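Long-range contacts in DNA polymerase (Bacillus phage phi29, PDB 2PY5), which replicates the viral genome by protein-primed, strand-displacing DNA synthesis with high processivity and fidelity, and also carries a 3'-5' exonuclease activity: residues Gly28-Glu33 against Asn168-Ile173; Ile269-Lys274 against His284-Arg289; Gly297-Ile302 against Ala444-Tyr449; Asp503-Glu508 against Thr522-Ser527. The protein carries 2 engineered substitutions. All coordinates share one frame; numbering follows the deposited sequence.

The four contacts lie in different parts of the chain, and none touches another. Contact 1, in the exonuclease region, is the buried one: a strand and a helix meet through apolar packing, an isoleucine methyl on the strand backbone and a methionine thioether on the helix. The other three belong to the polymerisation region and are partly buried, and hydrogen bonds tie each together. In contacts 2 and 3 a glutamine carboxamide reads the backbone of the opposite segment; the loop of contact 3 follows strand 283-294, which supplies one side of contact 2. Contact 4 is direct antiparallel strand pairing through main-chain bonds and buries the most surface, with charged and exposed side chains at its margins.

Contact 1: Gly28-Glu33 against Asn168-Ile173; sequences GYMNIE and NDIQII
In the 3'-5' exonuclease region, Gly28 and Met30 on strand 24-31 pack against Ile170 and Gln171 on helix 160-182. The delta methyl of Ile170 does most of the touching. Ile170 CD1 lies 3.7 Å from Tyr29 C and 3.8 Å from Gly28 C, so the methyl lies against the main chain on both sides of the Tyr29 alpha carbon. Glycine suits this place because it has no beta carbon on the side facing the helix. Ile170 CD1 also reaches Met30 CB, at 3.8 Å.

Strand and helix run roughly the same way, their axes 34° apart and 8.1 Å from each other at closest approach. The strand belongs to the mixed sheet, and the helix packs on it, as expected of the RNase H-like exonuclease domain of B-family polymerases. Strand 24-31 pairs there with strand 8-15, and Ile170 also touches Ala12 on that strand, an engineered residue at a position essential for exonucleolysis. Next to Ile170 in the helix is Asp169, which binds a magnesium ion of the exonuclease site in a structure of this polymerase.

Met30 extends toward the helix with CG anti to the backbone N (chi1 177°), and SD rests 3.6 Å from Gln171 CB. A bend at chi3 turns Met30 CE alongside the same glutamine, 4.0 Å from Gln171 CB. An unbranched, flexible thioether can thus follow the helix surface.

Contact 2: Ile269-Lys274 against His284-Arg289; sequences IVFEGK and HIQHIR
Gln286 reaches across to Phe271, Gly273 and Lys274 with the far end of its side chain. CB and CG serve as the stem; CG stands anti to the backbone N (chi1 179°), and a bend at chi2 (71°) swings Gln286 CD over, 3.8 Å from Gly273 O. Gln286 OE1 comes to the edge of the Phe271 ring, 3.7 Å from Phe271 CE1, and lies 3.6 Å from Lys274 CA; it also accepts from Tyr275 N. Gln286 NE2 donates nearly straight to Gly273 O at 3.0 Å and to His287 O at 3.1 Å, from above both carbonyl planes. Both N-H groups are thereby used, which suits a primary amide. Gly273 has a positive phi (73°), which favours glycine. Beyond the amide, Phe271 CZ meets His284 CD2 at 4.1 Å. Strands 267-272 and 283-294 do not pair directly: both bond to strand 340-356 between them, and helix 216-223 packs on Val270 and Ile285.

Contact 3: Gly297-Ile302 against Ala444-Tyr449; sequences GYIPTI and AAQACY. With EDO (1,2-ethanediol), chain J.
Two hydrogen bonds join the Gln446 carboxamide to the backbone of Gly297 and Ile299. Gln446 NE2 donates to Gly297 O at 2.9 Å, and Gln446 OE1 accepts from Ile299 N at 2.9 Å, almost straight (173°); each donor lies in the plane of the carbonyl it meets. Having a donor and an acceptor at one tip, glutamine suits a backbone that offers one of each. It holds the loop after strand 283-294 to the C-terminal end of helix 427-447. Water 1 bridges the segments, hydrogen-bonding to Tyr298 O and Tyr449 OH. O1 of an ethanediol, probably from the crystallisation liquor, accepts weak bonds from Gly297 N and Tyr298 N.

Gly297 O sits 3.3 Å above the centre of the Tyr449 ring, while the Tyr298 ring, its hydroxyl bonded to Glu338, brings CD2 within 3.6 Å of Gln446 CD.

Apolar packing is tight where Ile299 CD1 meets Ala445 CB at 3.4 Å; the small alanine admits the methyl. Ile299 CG1 lies at the edge of the Tyr449 ring.

Contact 4: Asp503-Glu508 against Thr522-Ser527; sequences DIYMKE and TDIKFS. With EDO (1,2-ethanediol), chain Y.
Met506 crosses the base of Lys525, with CG pressed to 3.5 Å from Lys525 CB, closer than usual for two carbons. Bends at chi2 and chi3 curl the thioether back, and SD stays beside the lysine's aliphatic chain. Lysine suits this partly exposed place because its methylenes pack on the methionine while its charged end reaches the margin; Lys525 NZ hydrogen-bonds to O1 of an ethanediol, probably from the crystallisation liquor, at 2.7 Å.

Strands 499-509 and 523-530 pair antiparallel, in a sheet of the polymerisation region; the second also carries Lys529, which stabilises the primer terminus. Ile504 and Lys525 exchange both main-chain bonds, Ile504 N to Lys525 O being 2.8 Å. Thr522 and Asp523 both face Met506 in a classic beta bulge: Met506 O accepts from Thr522 N at 2.8 Å and from Asp523 N at 3.2 Å. Thr522 OG1 donates to Asp523 OD2 and weakly accepts from Glu508 N.

Asp503, Tyr505, Ile524 and Phe526 share the other face. The branched Ile524 serves two neighbours, CG2 lying 3.5 Å from Asp503 CB and CD1 4.0 Å from Tyr505 CD2. Asp503 OD1 meets the Phe526 ring edge, 3.4 Å from CD1, while OD2 forms a salt bridge with Arg491.

Contact 1: Gly28-Glu33 against Asn168-Ile173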
loop_
_atom_site.group_PDB
_atom_site.type_symbol
_atom_site.label_atom_id
_atom_site.label_comp_id
_atom_site.label_asym_id
_atom_site.label_seq_id
_atom_site.Cartn_x
_atom_site.Cartn_y
_atom_site.Cartn_z
ATOM N N GLY F 28 -23.822 -6.845 10.751
ATOM C CA GLY F 28 -24.608 -6.867 9.532
ATOM C C GLY F 28 -23.959 -7.842 8.582
ATOM O O GLY F 28 -22.726 -7.950 8.539
ATOM N N TYR F 29 -24.788 -8.566 7.836
ATOM C CA TYR F 29 -24.341 -9.311 6.651
ATOM C C TYR F 29 -25.256 -9.068 5.475
ATOM O O TYR F 29 -26.428 -8.834 5.650
ATOM C CB TYR F 29 -24.183 -10.819 6.926
ATOM C CG TYR F 29 -25.450 -11.597 7.219
ATOM C CD1 TYR F 29 -26.350 -11.939 6.191
ATOM C CD2 TYR F 29 -25.733 -12.027 8.506
ATOM C CE1 TYR F 29 -27.506 -12.667 6.452
ATOM C CE2 TYR F 29 -26.886 -12.759 8.775
ATOM C CZ TYR F 29 -27.764 -13.084 7.732
ATOM O OH TYR F 29 -28.917 -13.801 7.978
ATOM N N MET F 30 -24.690 -9.113 4.268
ATOM C CA MET F 30 -25.445 -8.879 3.040
ATOM C C MET F 30 -24.855 -9.752 1.931
ATOM O O MET F 30 -23.658 -9.724 1.698
ATOM C CB MET F 30 -25.391 -7.398 2.635
ATOM C CG MET F 30 -26.106 -7.102 1.326
ATOM S SD MET F 30 -26.249 -5.354 0.916
ATOM C CE MET F 30 -27.580 -4.851 1.989
ATOM N N ASN F 31 -25.730 -10.507 1.251
ATOM C CA ASN F 31 -25.356 -11.382 0.134
ATOM C C ASN F 31 -24.867 -10.490 -1.018
ATOM O O ASN F 31 -25.600 -9.640 -1.501
ATOM C CB ASN F 31 -26.592 -12.200 -0.240
ATOM C CG ASN F 31 -26.335 -13.282 -1.275
ATOM O OD1 ASN F 31 -27.041 -14.302 -1.298
ATOM N ND2 ASN F 31 -25.388 -13.071 -2.135
ATOM N N ILE F 32 -23.609 -10.683 -1.400
ATOM C CA ILE F 32 -22.937 -9.866 -2.420
ATOM C C ILE F 32 -23.611 -9.988 -3.782
ATOM O O ILE F 32 -23.614 -9.033 -4.577
ATOM C CB ILE F 32 -21.437 -10.265 -2.493
ATOM C CG1 ILE F 32 -20.721 -9.780 -1.237
ATOM C CG2 ILE F 32 -20.731 -9.695 -3.735
ATOM C CD1 ILE F 32 -19.297 -10.329 -1.072
ATOM N N GLU F 33 -24.193 -11.154 -4.037
ATOM C CA GLU F 33 -24.895 -11.417 -5.298
ATOM C C GLU F 33 -26.340 -10.945 -5.274
ATOM O O GLU F 33 -26.882 -10.607 -6.317
ATOM C CB GLU F 33 -24.841 -12.910 -5.641
ATOM C CG GLU F 33 -23.424 -13.449 -5.789
ATOM C CD GLU F 33 -23.398 -14.924 -6.148
ATOM O OE1 GLU F 33 -23.834 -15.745 -5.313
ATOM O OE2 GLU F 33 -22.942 -15.258 -7.270
ATOM N N ASN F 168 -25.664 0.541 4.949
ATOM C CA ASN F 168 -24.939 1.265 3.895
ATOM C C ASN F 168 -23.498 0.770 3.805
ATOM O O ASN F 168 -22.978 0.532 2.700
ATOM C CB ASN F 168 -24.974 2.770 4.171
ATOM C CG ASN F 168 -24.252 3.578 3.119
ATOM O OD1 ASN F 168 -23.442 4.452 3.442
ATOM N ND2 ASN F 168 -24.547 3.305 1.847
ATOM N N ASP F 169 -22.841 0.621 4.954
ATOM C CA ASP F 169 -21.458 0.120 4.979
ATOM C C ASP F 169 -21.321 -1.232 4.304
ATOM O O ASP F 169 -20.442 -1.416 3.455
ATOM C CB ASP F 169 -20.925 -0.013 6.405
ATOM C CG ASP F 169 -20.512 1.302 7.009
ATOM O OD1 ASP F 169 -20.596 2.343 6.327
ATOM O OD2 ASP F 169 -20.088 1.284 8.188
ATOM N N ILE F 170 -22.164 -2.190 4.680
ATOM C CA ILE F 170 -22.059 -3.531 4.079
ATOM C C ILE F 170 -22.485 -3.528 2.605
ATOM O O ILE F 170 -21.962 -4.296 1.815
ATOM C CB ILE F 170 -22.811 -4.622 4.896
ATOM C CG1 ILE F 170 -24.340 -4.407 4.911
ATOM C CG2 ILE F 170 -22.238 -4.669 6.321
ATOM C CD1 ILE F 170 -25.076 -5.392 5.844
ATOM N N GLN F 171 -23.400 -2.642 2.218
ATOM C CA GLN F 171 -23.865 -2.600 0.834
ATOM C C GLN F 171 -22.821 -1.964 -0.077
ATOM O O GLN F 171 -22.703 -2.361 -1.227
ATOM C CB GLN F 171 -25.211 -1.870 0.715
ATOM C CG GLN F 171 -25.761 -1.892 -0.712
ATOM C CD GLN F 171 -27.213 -1.472 -0.835
ATOM O OE1 GLN F 171 -27.655 -1.054 -1.909
ATOM N NE2 GLN F 171 -27.961 -1.592 0.243
ATOM N N ILE F 172 -22.081 -0.973 0.422
ATOM C CA ILE F 172 -20.992 -0.376 -0.380
ATOM C C ILE F 172 -19.982 -1.466 -0.766
ATOM O O ILE F 172 -19.617 -1.601 -1.945
ATOM C CB ILE F 172 -20.275 0.752 0.381
ATOM C CG1 ILE F 172 -21.161 1.996 0.438
ATOM C CG2 ILE F 172 -18.915 1.092 -0.296
ATOM C CD1 ILE F 172 -20.791 2.947 1.553
ATOM N N ILE F 173 -19.533 -2.235 0.223
ATOM C CA ILE F 173 -18.560 -3.297 -0.030
ATOM C C ILE F 173 -19.182 -4.427 -0.892
ATOM O O ILE F 173 -18.532 -4.930 -1.800
ATOM C CB ILE F 173 -17.930 -3.822 1.272
ATOM C CG1 ILE F 173 -17.084 -2.721 1.944
ATOM C CG2 ILE F 173 -17.079 -5.055 0.990
ATOM C CD1 ILE F 173 -15.944 -2.125 1.067
#

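Contact 2: Ile269-Lys274 against His284-Arg289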
loop_
_atom_site.group_PDB
_atom_site.type_symbol
_atom_site.label_atom_id
_atom_site.label_comp_id
_atom_site.label_asym_id
_atom_site.label_seq_id
_atom_site.Cartn_x
_atom_site.Cartn_y
_atom_site.Cartn_z
ATOM N N ILE F 269 23.534 -15.116 -13.535
ATOM C CA ILE F 269 24.865 -15.668 -13.374
ATOM C C ILE F 269 25.559 -14.952 -12.210
ATOM O O ILE F 269 25.574 -13.718 -12.143
ATOM C CB ILE F 269 25.688 -15.544 -14.664
ATOM C CG1 ILE F 269 25.068 -16.409 -15.760
ATOM C CG2 ILE F 269 27.141 -15.944 -14.427
ATOM C CD1 ILE F 269 25.770 -16.292 -17.098
ATOM N N VAL F 270 26.086 -15.739 -11.285
ATOM C CA VAL F 270 26.821 -15.196 -10.141
ATOM C C VAL F 270 28.259 -14.900 -10.564
ATOM O O VAL F 270 28.877 -15.674 -11.331
ATOM C CB VAL F 270 26.871 -16.216 -8.986
ATOM C CG1 VAL F 270 27.763 -15.728 -7.845
ATOM C CG2 VAL F 270 25.482 -16.532 -8.496
ATOM N N PHE F 271 28.818 -13.804 -10.032
ATOM C CA PHE F 271 30.231 -13.475 -10.241
ATOM C C PHE F 271 30.865 -13.029 -8.933
ATOM O O PHE F 271 30.169 -12.551 -8.050
ATOM C CB PHE F 271 30.407 -12.387 -11.317
ATOM C CG PHE F 271 29.700 -11.098 -11.019
ATOM C CD1 PHE F 271 30.300 -10.098 -10.246
ATOM C CD2 PHE F 271 28.425 -10.868 -11.516
ATOM C CE1 PHE F 271 29.633 -8.917 -9.973
ATOM C CE2 PHE F 271 27.767 -9.680 -11.256
ATOM C CZ PHE F 271 28.351 -8.716 -10.480
ATOM N N GLU F 272 32.180 -13.206 -8.821
ATOM C CA GLU F 272 32.948 -12.664 -7.689
ATOM C C GLU F 272 33.579 -11.345 -8.121
ATOM O O GLU F 272 33.837 -11.119 -9.311
ATOM C CB GLU F 272 34.007 -13.663 -7.198
ATOM C CG GLU F 272 33.432 -14.959 -6.626
ATOM C CD GLU F 272 32.434 -14.748 -5.473
ATOM O OE1 GLU F 272 32.871 -14.402 -4.355
ATOM O OE2 GLU F 272 31.212 -14.948 -5.684
ATOM N N GLY F 273 33.819 -10.457 -7.157
ATOM C CA GLY F 273 34.450 -9.196 -7.451
ATOM C C GLY F 273 33.546 -8.226 -8.164
ATOM O O GLY F 273 32.336 -8.230 -7.942
ATOM N N LYS F 274 34.160 -7.378 -8.998
ATOM C CA LYS F 274 33.461 -6.327 -9.731
ATOM C C LYS F 274 32.901 -6.865 -11.047
ATOM O O LYS F 274 33.615 -7.550 -11.787
ATOM C CB LYS F 274 34.419 -5.168 -10.031
ATOM C CG LYS F 274 33.772 -3.920 -10.620
ATOM C CD LYS F 274 34.840 -2.867 -10.919
ATOM C CE LYS F 274 34.280 -1.516 -11.266
ATOM N NZ LYS F 274 33.767 -1.438 -12.662
ATOM N N HIS F 284 22.933 -5.753 -13.619
ATOM C CA HIS F 284 23.531 -6.494 -12.528
ATOM C C HIS F 284 23.188 -5.902 -11.176
ATOM O O HIS F 284 22.746 -4.769 -11.089
ATOM C CB HIS F 284 25.057 -6.641 -12.683
ATOM C CG HIS F 284 25.860 -5.397 -12.399
ATOM N ND1 HIS F 284 26.031 -4.387 -13.315
ATOM C CD2 HIS F 284 26.612 -5.058 -11.322
ATOM C CE1 HIS F 284 26.807 -3.443 -12.792
ATOM N NE2 HIS F 284 27.170 -3.828 -11.581
ATOM N N ILE F 285 23.410 -6.715 -10.157
ATOM C CA ILE F 285 23.357 -6.297 -8.744
ATOM C C ILE F 285 24.761 -6.541 -8.222
ATOM O O ILE F 285 25.301 -7.627 -8.384
ATOM C CB ILE F 285 22.286 -7.085 -7.957
ATOM C CG1 ILE F 285 20.882 -6.668 -8.404
ATOM C CG2 ILE F 285 22.438 -6.836 -6.420
ATOM C CD1 ILE F 285 19.750 -7.570 -7.893
ATOM N N GLN F 286 25.339 -5.504 -7.615
ATOM C CA GLN F 286 26.727 -5.530 -7.110
ATOM C C GLN F 286 26.682 -5.436 -5.591
ATOM O O GLN F 286 26.074 -4.513 -5.058
ATOM C CB GLN F 286 27.511 -4.355 -7.685
ATOM C CG GLN F 286 28.969 -4.245 -7.236
ATOM C CD GLN F 286 29.855 -5.330 -7.840
ATOM O OE1 GLN F 286 30.070 -5.370 -9.071
ATOM N NE2 GLN F 286 30.405 -6.191 -6.983
ATOM N N HIS F 287 27.318 -6.386 -4.915
ATOM C CA HIS F 287 27.610 -6.280 -3.485
ATOM C C HIS F 287 28.906 -5.493 -3.359
ATOM O O HIS F 287 29.952 -5.910 -3.889
ATOM C CB HIS F 287 27.751 -7.665 -2.855
ATOM C CG HIS F 287 27.942 -7.659 -1.358
ATOM N ND1 HIS F 287 28.342 -8.782 -0.664
ATOM C CD2 HIS F 287 27.796 -6.678 -0.430
ATOM C CE1 HIS F 287 28.431 -8.496 0.626
ATOM N NE2 HIS F 287 28.094 -7.232 0.795
ATOM N N ILE F 288 28.839 -4.373 -2.640
ATOM C CA ILE F 288 29.954 -3.432 -2.500
ATOM C C ILE F 288 30.021 -3.021 -1.041
ATOM O O ILE F 288 28.983 -2.842 -0.415
ATOM C CB ILE F 288 29.764 -2.180 -3.427
ATOM C CG1 ILE F 288 30.882 -1.152 -3.243
ATOM C CG2 ILE F 288 28.383 -1.528 -3.226
ATOM C CD1 ILE F 288 30.905 -0.085 -4.334
ATOM N N ARG F 289 31.242 -2.876 -0.517
ATOM C CA ARG F 289 31.465 -2.271 0.784
ATOM C C ARG F 289 32.252 -1.009 0.521
ATOM O O ARG F 289 33.175 -1.020 -0.283
ATOM C CB ARG F 289 32.248 -3.200 1.702
ATOM C CG ARG F 289 31.425 -4.363 2.246
ATOM C CD ARG F 289 32.259 -5.355 3.001
ATOM N NE ARG F 289 32.725 -4.812 4.279
ATOM C CZ ARG F 289 32.004 -4.787 5.403
ATOM N NH1 ARG F 289 30.771 -5.272 5.444
ATOM N NH2 ARG F 289 32.528 -4.287 6.498
#

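Contact 3: Gly297-Ile302 against Ala444-Tyr449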
loop_
_atom_site.group_PDB
_atom_site.type_symbol
_atom_site.label_atom_id
_atom_site.label_comp_id
_atom_site.label_asym_id
_atom_site.label_seq_id
_atom_site.Cartn_x
_atom_site.Cartn_y
_atom_site.Cartn_z
ATOM N N GLY F 297 26.729 19.983 -4.257
ATOM C CA GLY F 297 25.845 20.210 -5.389
ATOM C C GLY F 297 24.973 19.037 -5.798
ATOM O O GLY F 297 24.244 19.124 -6.782
ATOM N N TYR F 298 25.052 17.940 -5.044
ATOM C CA TYR F 298 24.327 16.724 -5.378
ATOM C C TYR F 298 23.350 16.310 -4.261
ATOM O O TYR F 298 23.604 16.511 -3.055
ATOM C CB TYR F 298 25.310 15.593 -5.652
ATOM C CG TYR F 298 25.829 15.525 -7.082
ATOM C CD1 TYR F 298 27.066 16.067 -7.432
ATOM C CD2 TYR F 298 25.092 14.904 -8.068
ATOM C CE1 TYR F 298 27.538 15.974 -8.767
ATOM C CE2 TYR F 298 25.552 14.810 -9.390
ATOM C CZ TYR F 298 26.774 15.330 -9.723
ATOM O OH TYR F 298 27.218 15.223 -11.038
ATOM N N ILE F 299 22.229 15.770 -4.702
ATOM C CA ILE F 299 21.211 15.196 -3.824
ATOM C C ILE F 299 21.700 13.848 -3.309
ATOM O O ILE F 299 22.208 13.026 -4.077
ATOM C CB ILE F 299 19.889 14.984 -4.614
ATOM C CG1 ILE F 299 19.314 16.314 -5.083
ATOM C CG2 ILE F 299 18.849 14.196 -3.785
ATOM C CD1 ILE F 299 18.116 16.137 -6.052
ATOM N N PRO F 300 21.523 13.576 -2.003
ATOM C CA PRO F 300 21.885 12.264 -1.503
ATOM C C PRO F 300 20.927 11.168 -1.941
ATOM O O PRO F 300 19.720 11.402 -2.064
ATOM C CB PRO F 300 21.820 12.448 0.019
ATOM C CG PRO F 300 20.732 13.437 0.190
ATOM C CD PRO F 300 20.944 14.420 -0.937
ATOM N N THR F 301 21.480 9.989 -2.182
ATOM C CA THR F 301 20.739 8.853 -2.692
ATOM C C THR F 301 20.917 7.565 -1.870
ATOM O O THR F 301 20.245 6.586 -2.141
ATOM C CB THR F 301 21.114 8.583 -4.170
ATOM O OG1 THR F 301 22.449 8.057 -4.260
ATOM C CG2 THR F 301 21.022 9.876 -5.011
ATOM N N ILE F 302 21.784 7.582 -0.856
ATOM C CA ILE F 302 22.024 6.387 -0.039
ATOM C C ILE F 302 21.236 6.481 1.258
ATOM O O ILE F 302 21.380 7.434 2.024
ATOM C CB ILE F 302 23.502 6.220 0.317
ATOM C CG1 ILE F 302 24.352 6.068 -0.942
ATOM C CG2 ILE F 302 23.695 4.999 1.250
ATOM C CD1 ILE F 302 25.881 6.128 -0.653
ATOM N N ALA F 444 15.623 14.025 -12.419
ATOM C CA ALA F 444 14.882 15.264 -12.670
ATOM C C ALA F 444 15.127 16.256 -11.544
ATOM O O ALA F 444 15.400 17.416 -11.789
ATOM C CB ALA F 444 13.401 14.995 -12.835
ATOM N N ALA F 445 15.069 15.791 -10.307
ATOM C CA ALA F 445 15.370 16.665 -9.175
ATOM C C ALA F 445 16.770 17.256 -9.254
ATOM O O ALA F 445 16.976 18.444 -8.992
ATOM C CB ALA F 445 15.205 15.907 -7.856
ATOM N N GLN F 446 17.736 16.412 -9.598
ATOM C CA GLN F 446 19.120 16.837 -9.704
ATOM C C GLN F 446 19.308 17.873 -10.819
ATOM O O GLN F 446 20.047 18.840 -10.666
ATOM C CB GLN F 446 20.032 15.642 -9.936
ATOM C CG GLN F 446 21.507 15.968 -9.949
ATOM C CD GLN F 446 21.987 16.544 -8.634
ATOM O OE1 GLN F 446 21.768 15.940 -7.574
ATOM N NE2 GLN F 446 22.648 17.697 -8.683
ATOM N N ALA F 447 18.602 17.670 -11.930
ATOM C CA ALA F 447 18.616 18.641 -13.033
ATOM C C ALA F 447 18.107 20.004 -12.598
ATOM O O ALA F 447 18.487 21.038 -13.179
ATOM C CB ALA F 447 17.779 18.124 -14.182
ATOM N N CYS F 448 17.216 19.994 -11.594
ATOM C CA CYS F 448 16.611 21.199 -11.035
ATOM C C CYS F 448 17.172 21.530 -9.658
ATOM O O CYS F 448 16.465 22.106 -8.820
ATOM C CB CYS F 448 15.097 21.002 -10.932
ATOM S SG CYS F 448 14.276 20.651 -12.510
ATOM N N TYR F 449 18.431 21.165 -9.412
ATOM C CA TYR F 449 19.012 21.279 -8.077
ATOM C C TYR F 449 18.888 22.660 -7.448
ATOM O O TYR F 449 18.693 22.765 -6.236
ATOM C CB TYR F 449 20.484 20.849 -8.087
ATOM C CG TYR F 449 21.104 20.808 -6.710
ATOM C CD1 TYR F 449 20.851 19.746 -5.846
ATOM C CD2 TYR F 449 21.921 21.834 -6.268
ATOM C CE1 TYR F 449 21.402 19.698 -4.575
ATOM C CE2 TYR F 449 22.495 21.793 -4.995
ATOM C CZ TYR F 449 22.221 20.723 -4.155
ATOM O OH TYR F 449 22.776 20.673 -2.891
HETATM C C1 EDO J . 25.271 18.794 -0.288
HETATM O O1 EDO J . 25.334 18.647 -1.715
HETATM C C2 EDO J . 26.672 18.951 0.292
HETATM O O2 EDO J . 27.330 17.682 0.444
HETATM O O HOH W 1 22.266 18.251 -1.333
#

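Contact 4: Asp503-Glu508 against Thr522-Ser527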
loop_
_atom_site.group_PDB
_atom_site.type_symbol
_atom_site.label_atom_id
_atom_site.label_comp_id
_atom_site.label_asym_id
_atom_site.label_seq_id
_atom_site.Cartn_x
_atom_site.Cartn_y
_atom_site.Cartn_z
ATOM N N ASP F 503 -0.515 26.294 0.278
ATOM C CA ASP F 503 -1.656 27.123 -0.153
ATOM C C ASP F 503 -1.610 27.092 -1.686
ATOM O O ASP F 503 -0.778 27.759 -2.307
ATOM C CB ASP F 503 -1.522 28.575 0.313
ATOM C CG ASP F 503 -2.134 28.840 1.692
ATOM O OD1 ASP F 503 -2.805 27.961 2.258
ATOM O OD2 ASP F 503 -1.968 29.979 2.177
ATOM N N ILE F 504 -2.470 26.282 -2.285
ATOM C CA ILE F 504 -2.398 25.990 -3.730
ATOM C C ILE F 504 -3.347 26.897 -4.518
ATOM O O ILE F 504 -4.502 27.050 -4.164
ATOM C CB ILE F 504 -2.736 24.505 -4.001
ATOM C CG1 ILE F 504 -1.701 23.596 -3.328
ATOM C CG2 ILE F 504 -2.829 24.232 -5.500
ATOM C CD1 ILE F 504 -2.020 22.085 -3.429
ATOM N N TYR F 505 -2.844 27.483 -5.609
ATOM C CA TYR F 505 -3.642 28.282 -6.516
ATOM C C TYR F 505 -4.705 27.434 -7.208
ATOM O O TYR F 505 -4.386 26.398 -7.783
ATOM C CB TYR F 505 -2.747 28.905 -7.578
ATOM C CG TYR F 505 -1.874 30.057 -7.124
ATOM C CD1 TYR F 505 -0.488 29.960 -7.182
ATOM C CD2 TYR F 505 -2.431 31.262 -6.714
ATOM C CE1 TYR F 505 0.325 31.021 -6.805
ATOM C CE2 TYR F 505 -1.634 32.331 -6.336
ATOM C CZ TYR F 505 -0.256 32.203 -6.384
ATOM O OH TYR F 505 0.534 33.274 -6.020
ATOM N N MET F 506 -5.959 27.874 -7.103
ATOM C CA MET F 506 -7.095 27.193 -7.710
ATOM C C MET F 506 -7.922 28.192 -8.506
ATOM O O MET F 506 -7.914 29.388 -8.229
ATOM C CB MET F 506 -7.993 26.564 -6.645
ATOM C CG MET F 506 -7.298 25.608 -5.708
ATOM S SD MET F 506 -6.711 24.088 -6.471
ATOM C CE MET F 506 -8.235 23.147 -6.649
ATOM N N LYS F 507 -8.664 27.684 -9.483
ATOM C CA LYS F 507 -9.548 28.509 -10.274
ATOM C C LYS F 507 -10.892 27.810 -10.456
ATOM O O LYS F 507 -10.950 26.580 -10.538
ATOM C CB LYS F 507 -8.925 28.836 -11.631
ATOM C CG LYS F 507 -8.545 27.650 -12.477
ATOM C CD LYS F 507 -8.124 28.121 -13.848
ATOM C CE LYS F 507 -7.410 27.053 -14.604
ATOM N NZ LYS F 507 -7.121 27.481 -15.995
ATOM N N GLU F 508 -11.948 28.609 -10.511
ATOM C CA GLU F 508 -13.302 28.114 -10.694
ATOM C C GLU F 508 -13.544 27.912 -12.188
ATOM O O GLU F 508 -13.435 28.865 -12.956
ATOM C CB GLU F 508 -14.307 29.131 -10.136
ATOM C CG GLU F 508 -15.716 28.586 -9.904
ATOM C CD GLU F 508 -15.935 28.099 -8.478
ATOM O OE1 GLU F 508 -15.056 27.379 -7.954
ATOM O OE2 GLU F 508 -16.984 28.434 -7.883
ATOM N N THR F 522 -8.733 31.992 -8.717
ATOM C CA THR F 522 -9.817 32.637 -8.003
ATOM C C THR F 522 -9.752 32.456 -6.483
ATOM O O THR F 522 -10.259 33.310 -5.738
ATOM C CB THR F 522 -11.194 32.186 -8.527
ATOM O OG1 THR F 522 -11.359 30.787 -8.355
ATOM C CG2 THR F 522 -11.329 32.522 -9.995
ATOM N N ASP F 523 -9.160 31.349 -6.041
ATOM C CA ASP F 523 -9.133 30.987 -4.625
ATOM C C ASP F 523 -7.895 30.140 -4.284
ATOM O O ASP F 523 -7.112 29.762 -5.157
ATOM C CB ASP F 523 -10.391 30.181 -4.261
ATOM C CG ASP F 523 -11.685 30.920 -4.576
ATOM O OD1 ASP F 523 -12.109 31.797 -3.773
ATOM O OD2 ASP F 523 -12.286 30.619 -5.637
ATOM N N ILE F 524 -7.750 29.816 -3.000
ATOM C CA ILE F 524 -6.640 29.025 -2.500
ATOM C C ILE F 524 -7.182 27.729 -1.890
ATOM O O ILE F 524 -8.159 27.769 -1.138
ATOM C CB ILE F 524 -5.847 29.810 -1.416
ATOM C CG1 ILE F 524 -5.071 30.976 -2.042
ATOM C CG2 ILE F 524 -4.905 28.883 -0.636
ATOM C CD1 ILE F 524 -4.042 30.559 -3.096
ATOM N N LYS F 525 -6.563 26.608 -2.234
ATOM C CA LYS F 525 -6.831 25.330 -1.573
ATOM C C LYS F 525 -5.739 25.116 -0.543
ATOM O O LYS F 525 -4.562 25.035 -0.896
ATOM C CB LYS F 525 -6.808 24.163 -2.560
ATOM C CG LYS F 525 -6.949 22.788 -1.893
ATOM C CD LYS F 525 -7.133 21.671 -2.908
ATOM C CE LYS F 525 -5.861 21.343 -3.640
ATOM N NZ LYS F 525 -5.891 19.926 -4.144
ATOM N N PHE F 526 -6.130 25.034 0.729
ATOM C CA PHE F 526 -5.175 24.731 1.795
ATOM C C PHE F 526 -5.027 23.226 1.915
ATOM O O PHE F 526 -5.987 22.541 2.279
ATOM C CB PHE F 526 -5.633 25.350 3.123
ATOM C CG PHE F 526 -4.756 24.991 4.287
ATOM C CD1 PHE F 526 -3.426 25.376 4.308
ATOM C CD2 PHE F 526 -5.257 24.276 5.366
ATOM C CE1 PHE F 526 -2.606 25.049 5.385
ATOM C CE2 PHE F 526 -4.440 23.948 6.435
ATOM C CZ PHE F 526 -3.118 24.333 6.439
ATOM N N SER F 527 -3.828 22.725 1.619
ATOM C CA SER F 527 -3.541 21.297 1.560
ATOM C C SER F 527 -2.560 20.869 2.654
ATOM O O SER F 527 -1.500 21.460 2.817
ATOM C CB SER F 527 -2.972 20.937 0.182
ATOM O OG SER F 527 -2.636 19.563 0.084
HETATM C C1 EDO Y . -3.126 19.263 -6.411
HETATM O O1 EDO Y . -3.954 20.367 -6.022
HETATM C C2 EDO Y . -2.460 18.644 -5.186
HETATM O O2 EDO Y . -3.424 18.283 -4.183
#